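Local atomic coordinates of orphan protein TM0875 (Thermotoga maritima, PDB entry 1O22), a protein that is of unknown function, an orphan protein from a hyperthermophilic bacterium, found with two chains in its assembly and having a fold that was new when solved. Residues P73-K78 / E103-L108; I63-E68 / I125-S130. All coordinates share one frame; numbering follows the deposited sequence.

Interaction 1. Residues P73-K78 / E103-L108; sequences PSFAIK and EEIDYL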
# COMPACT_ATOMS: atom_id res chain seq x y z
N PRO A 73 15.43 -9.42 -8.99
CA PRO A 73 14.45 -10.26 -8.33
C PRO A 73 13.37 -10.74 -9.31
O PRO A 73 13.02 -10.07 -10.25
CB PRO A 73 13.85 -9.31 -7.28
CG PRO A 73 14.07 -7.95 -7.79
CD PRO A 73 15.29 -7.99 -8.63
N SER A 74 12.90 -11.94 -9.09
CA SER A 74 11.68 -12.41 -9.70
C SER A 74 10.49 -12.45 -8.77
O SER A 74 9.38 -12.40 -9.26
CB SER A 74 11.88 -13.81 -10.28
OG SER A 74 12.79 -13.74 -11.35
N PHE A 75 10.69 -12.63 -7.46
CA PHE A 75 9.56 -12.63 -6.50
C PHE A 75 9.86 -11.74 -5.30
O PHE A 75 11.00 -11.59 -4.95
CB PHE A 75 9.24 -14.01 -5.97
CG PHE A 75 8.79 -14.94 -7.00
CD1 PHE A 75 7.43 -15.06 -7.31
CD2 PHE A 75 9.74 -15.69 -7.71
CE1 PHE A 75 7.01 -15.95 -8.29
CE2 PHE A 75 9.33 -16.55 -8.68
CZ PHE A 75 7.97 -16.69 -8.99
N ALA A 76 8.82 -11.10 -4.76
CA ALA A 76 8.89 -10.36 -3.52
C ALA A 76 8.17 -11.22 -2.48
O ALA A 76 7.07 -11.71 -2.74
CB ALA A 76 8.22 -9.02 -3.68
N ILE A 77 8.83 -11.47 -1.36
CA ILE A 77 8.28 -12.26 -0.26
C ILE A 77 8.03 -11.34 0.95
O ILE A 77 8.91 -10.58 1.36
CB ILE A 77 9.27 -13.35 0.11
CG1 ILE A 77 9.63 -14.20 -1.12
CG2 ILE A 77 8.69 -14.24 1.22
CD1 ILE A 77 10.83 -15.05 -0.92
N LYS A 78 6.81 -11.36 1.49
CA LYS A 78 6.58 -10.80 2.84
C LYS A 78 6.67 -11.91 3.85
O LYS A 78 5.90 -12.87 3.81
CB LYS A 78 5.24 -10.09 2.93
CG LYS A 78 5.19 -8.83 2.04
CD LYS A 78 3.80 -8.19 2.03
CE LYS A 78 3.53 -7.51 0.68
NZ LYS A 78 2.21 -6.84 0.66
N GLU A 103 4.03 -14.82 4.42
CA GLU A 103 2.66 -14.34 4.41
C GLU A 103 2.15 -14.04 2.99
O GLU A 103 0.97 -14.27 2.68
CB GLU A 103 2.61 -13.08 5.26
CG GLU A 103 1.20 -12.60 5.50
CD GLU A 103 1.21 -11.26 6.16
OE1 GLU A 103 1.97 -10.38 5.71
OE2 GLU A 103 0.46 -11.10 7.14
N GLU A 104 3.02 -13.51 2.15
CA GLU A 104 2.66 -13.12 0.78
C GLU A 104 3.86 -13.36 -0.16
O GLU A 104 5.02 -13.20 0.23
CB GLU A 104 2.23 -11.63 0.71
CG GLU A 104 1.11 -11.23 1.69
CD GLU A 104 0.54 -9.82 1.46
OE1 GLU A 104 0.79 -9.23 0.38
OE2 GLU A 104 -0.18 -9.31 2.36
N ILE A 105 3.56 -13.76 -1.40
CA ILE A 105 4.54 -13.87 -2.48
C ILE A 105 3.96 -13.11 -3.68
O ILE A 105 2.79 -13.29 -4.00
CB ILE A 105 4.76 -15.34 -2.82
CG1 ILE A 105 5.14 -16.15 -1.58
CG2 ILE A 105 5.82 -15.55 -3.93
CD1 ILE A 105 4.77 -17.63 -1.75
N ASP A 106 4.75 -12.27 -4.31
CA ASP A 106 4.33 -11.53 -5.50
C ASP A 106 5.34 -11.75 -6.57
O ASP A 106 6.53 -11.59 -6.33
CB ASP A 106 4.26 -10.04 -5.20
CG ASP A 106 2.97 -9.67 -4.51
OD1 ASP A 106 1.95 -9.55 -5.23
OD2 ASP A 106 2.88 -9.51 -3.28
N TYR A 107 4.86 -12.10 -7.76
CA TYR A 107 5.72 -12.30 -8.93
C TYR A 107 5.93 -10.93 -9.56
O TYR A 107 5.00 -10.16 -9.62
CB TYR A 107 5.05 -13.26 -9.92
CG TYR A 107 5.93 -13.69 -11.08
CD1 TYR A 107 7.23 -14.14 -10.87
CD2 TYR A 107 5.47 -13.65 -12.39
CE1 TYR A 107 8.05 -14.53 -11.94
CE2 TYR A 107 6.28 -14.04 -13.45
CZ TYR A 107 7.56 -14.49 -13.22
OH TYR A 107 8.36 -14.87 -14.27
N LEU A 108 7.15 -10.57 -9.93
CA LEU A 108 7.36 -9.25 -10.51
C LEU A 108 7.07 -9.33 -12.01
O LEU A 108 7.43 -10.31 -12.64
CB LEU A 108 8.80 -8.78 -10.27
CG LEU A 108 9.01 -8.17 -8.87
CD1 LEU A 108 9.06 -9.19 -7.82
CD2 LEU A 108 10.27 -7.33 -8.89
O HOH W 1 4.98 -9.75 -1.59
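Lys78 O is gripped by two backbone donors at once: Glu103 N at 2.8 Å, arriving nearly along the C=O axis, and Glu104 N by a weak bond of 3.4 Å. Two residues facing one across antiparallel strands make a classic beta bulge, with Lys78 and Glu104 as the hydrogen-bonded pair at it. Beyond it the ladder is regular: Ile77–Ile105 and Phe75–Tyr107 are non-hydrogen-bonded pairs, and between them Ala76 and Asp106 form a hydrogen-bonded one. Ala76 O takes Asp106 N at 2.9 Å, and also a water that donates a second bond to Asp106 OD2 at 2.7 Å.

On the face of Lys78 and Glu104, the lysine chain bends at chi3 (-148°), which sets CE 3.2 Å from Glu104 OE1; NZ then closes a salt bridge to Glu104 OE1 at 2.8 Å, meeting it from above the carboxylate plane. Glu104 OE2 pairs with Lys124 of the second subunit. An alanine here would probably cost Lys78 its salt bridge and leave that Lys124 with no more than the long, weak pair it makes with Glu103. On the other face the Phe75 and Tyr107 rings meet obliquely, planes at 40° and centroids 4.8 Å apart, while Ile105 CG2 touches Phe75 CD1.

Residues Phe75 to Lys78 also pair antiparallel with a strand of the second subunit, continuing the sheet into that chain. One carboxylate between two lysines of different chains therefore ties the strand pairing to dimer assembly, and its two positive neighbours would be expected to favour the charged form.

Interaction 2. Residues I63-E68 / I125-S130; sequences ISVLEE and IYVPYS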
# COMPACT_ATOMS: atom_id res chain seq x y z
N ILE A 63 12.63 3.63 -7.52
CA ILE A 63 13.59 3.00 -8.41
C ILE A 63 14.77 2.47 -7.60
O ILE A 63 15.39 3.21 -6.87
CB ILE A 63 14.08 4.02 -9.43
CG1 ILE A 63 12.87 4.70 -10.12
CG2 ILE A 63 15.00 3.36 -10.44
CD1 ILE A 63 13.26 5.90 -10.98
N SER A 64 15.07 1.19 -7.74
CA SER A 64 16.26 0.58 -7.16
C SER A 64 17.16 0.07 -8.26
O SER A 64 16.72 -0.63 -9.17
CB SER A 64 15.84 -0.57 -6.27
OG SER A 64 15.07 -0.11 -5.18
N VAL A 65 18.43 0.41 -8.18
CA VAL A 65 19.46 -0.13 -9.06
C VAL A 65 20.21 -1.26 -8.33
O VAL A 65 20.68 -1.08 -7.22
CB VAL A 65 20.43 0.95 -9.53
CG1 VAL A 65 21.46 0.37 -10.53
CG2 VAL A 65 19.65 2.06 -10.20
N LEU A 66 20.30 -2.43 -8.96
CA LEU A 66 21.01 -3.57 -8.39
C LEU A 66 22.48 -3.41 -8.69
O LEU A 66 22.83 -2.95 -9.74
CB LEU A 66 20.46 -4.87 -8.99
CG LEU A 66 18.93 -4.95 -8.78
CD1 LEU A 66 18.28 -5.67 -9.93
CD2 LEU A 66 18.62 -5.56 -7.45
N GLU A 67 23.32 -3.77 -7.75
CA GLU A 67 24.75 -3.66 -7.94
C GLU A 67 25.24 -4.68 -8.91
O GLU A 67 24.56 -5.67 -9.19
CB GLU A 67 25.51 -3.80 -6.61
CG GLU A 67 25.29 -2.61 -5.68
CD GLU A 67 26.44 -2.39 -4.71
OE1 GLU A 67 26.41 -2.98 -3.61
OE2 GLU A 67 27.38 -1.66 -5.07
N GLU A 68 26.40 -4.41 -9.46
CA GLU A 68 27.04 -5.31 -10.39
C GLU A 68 27.26 -6.66 -9.72
O GLU A 68 27.63 -6.71 -8.55
CB GLU A 68 28.36 -4.68 -10.86
CG GLU A 68 29.14 -5.54 -11.82
CD GLU A 68 30.25 -4.78 -12.55
OE1 GLU A 68 30.58 -3.61 -12.15
OE2 GLU A 68 30.80 -5.37 -13.53
N ILE A 125 10.47 -0.43 -9.08
CA ILE A 125 11.16 -1.02 -10.19
C ILE A 125 12.59 -1.31 -9.83
O ILE A 125 13.19 -0.62 -9.02
CB ILE A 125 11.04 -0.14 -11.45
CG1 ILE A 125 11.75 1.18 -11.29
CG2 ILE A 125 9.51 0.07 -11.81
CD1 ILE A 125 11.88 1.90 -12.63
N TYR A 126 13.08 -2.38 -10.41
CA TYR A 126 14.41 -2.91 -10.14
C TYR A 126 15.08 -3.06 -11.47
O TYR A 126 14.50 -3.64 -12.40
CB TYR A 126 14.32 -4.27 -9.46
CG TYR A 126 13.57 -4.19 -8.19
CD1 TYR A 126 14.22 -3.94 -6.99
CD2 TYR A 126 12.18 -4.35 -8.17
CE1 TYR A 126 13.49 -3.83 -5.80
CE2 TYR A 126 11.48 -4.27 -7.05
CZ TYR A 126 12.13 -4.01 -5.85
OH TYR A 126 11.36 -3.93 -4.73
N VAL A 127 16.26 -2.47 -11.59
CA VAL A 127 16.99 -2.53 -12.83
C VAL A 127 18.44 -2.90 -12.54
O VAL A 127 19.02 -2.50 -11.53
CB VAL A 127 16.93 -1.21 -13.59
CG1 VAL A 127 15.57 -1.02 -14.25
CG2 VAL A 127 17.27 -0.02 -12.68
N PRO A 128 19.05 -3.64 -13.45
CA PRO A 128 20.44 -4.01 -13.27
C PRO A 128 21.37 -2.86 -13.56
O PRO A 128 21.17 -2.09 -14.51
CB PRO A 128 20.66 -5.15 -14.28
CG PRO A 128 19.55 -5.07 -15.23
CD PRO A 128 18.49 -4.16 -14.70
N TYR A 129 22.39 -2.73 -12.73
CA TYR A 129 23.38 -1.69 -12.91
C TYR A 129 23.84 -1.60 -14.37
O TYR A 129 23.88 -0.51 -14.98
CB TYR A 129 24.59 -1.95 -12.02
CG TYR A 129 25.80 -1.05 -12.31
CD1 TYR A 129 25.70 0.35 -12.16
CD2 TYR A 129 27.01 -1.58 -12.76
CE1 TYR A 129 26.78 1.19 -12.45
CE2 TYR A 129 28.11 -0.74 -13.04
CZ TYR A 129 27.98 0.65 -12.88
OH TYR A 129 29.04 1.51 -13.15
N SER A 130 24.20 -2.75 -14.90
CA SER A 130 24.76 -2.84 -16.21
C SER A 130 23.83 -2.25 -17.31
O SER A 130 24.33 -1.74 -18.30
CB SER A 130 25.10 -4.30 -16.51
OG SER A 130 23.97 -5.13 -16.33
O HOH W 2 12.45 -0.38 -5.94
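Ile125 packs beside Ile63, the two side chains pointing the same way on the face they share with Val65 and Val127. From CB, chi1 of 66° places Ile125 CG1 in the crowded position between backbone N and carbonyl carbon. There Ile125 CG1 lies 3.9 Å from both Ile63 CG1 and Ile63 CA. At the tip, Ile125 CD1 continues alongside, meeting Ile63 CG1 and, slightly farther off, Ile63 CG2. Further along, Val65 CG2 and Val127 CG2 touch at 4.0 Å.

The strands run parallel, in register from Ile63–Ile125 to Leu66–Pro128. Ser64 N bonds to Ile125 O at 2.9 Å, Val127 N to Ser64 O, and Leu66 N to Val127 O in an almost straight bond (174° at the hydrogen). A weak bond from Tyr129 N to Leu66 O follows. On the opposite face Ser64 CB approaches Tyr126 CD1 at 3.8 Å. A water joins Ser64 OG to Ile125 O and sits over one face of the Tyr126 ring, toward its rim. Leu66 CD1 reaches Tyr126 CB at 4.2 Å.

Strand 122-128 lies between 56-66 and the antiparallel strand 114-119. Helix 137-152 covers the isoleucine face, setting Leu140 against Ile125 and Val127, and Phe144 against Ile125; Met114 and Ile116 approach from strand 114-119. The Tyr126 side instead meets Pro73 of its own chain and Leu80 of the second subunit.

Both interactions belong to one mixed sheet, their centres about 17 Å apart, and both are partly buried. Interaction 1 pairs strand 75-81, the last of the sheet within this chain, with 100-111, antiparallel; interaction 2 is a parallel pairing further in, between 56-66 and 122-128. The chemistry follows the place. At the dimer seam, interaction 1 adds charged groups to its ladder, whereas interaction 2 adds aliphatic packing to its own beneath helix 137-152 before ending among exposed residues. Strands 56-66 and 75-81 are consecutive in the chain, and the two contacts meet directly: Leu108 CD2 lies 3.6 Å from Tyr126 CD2, while Pro73 packs on Tyr126 and Leu66.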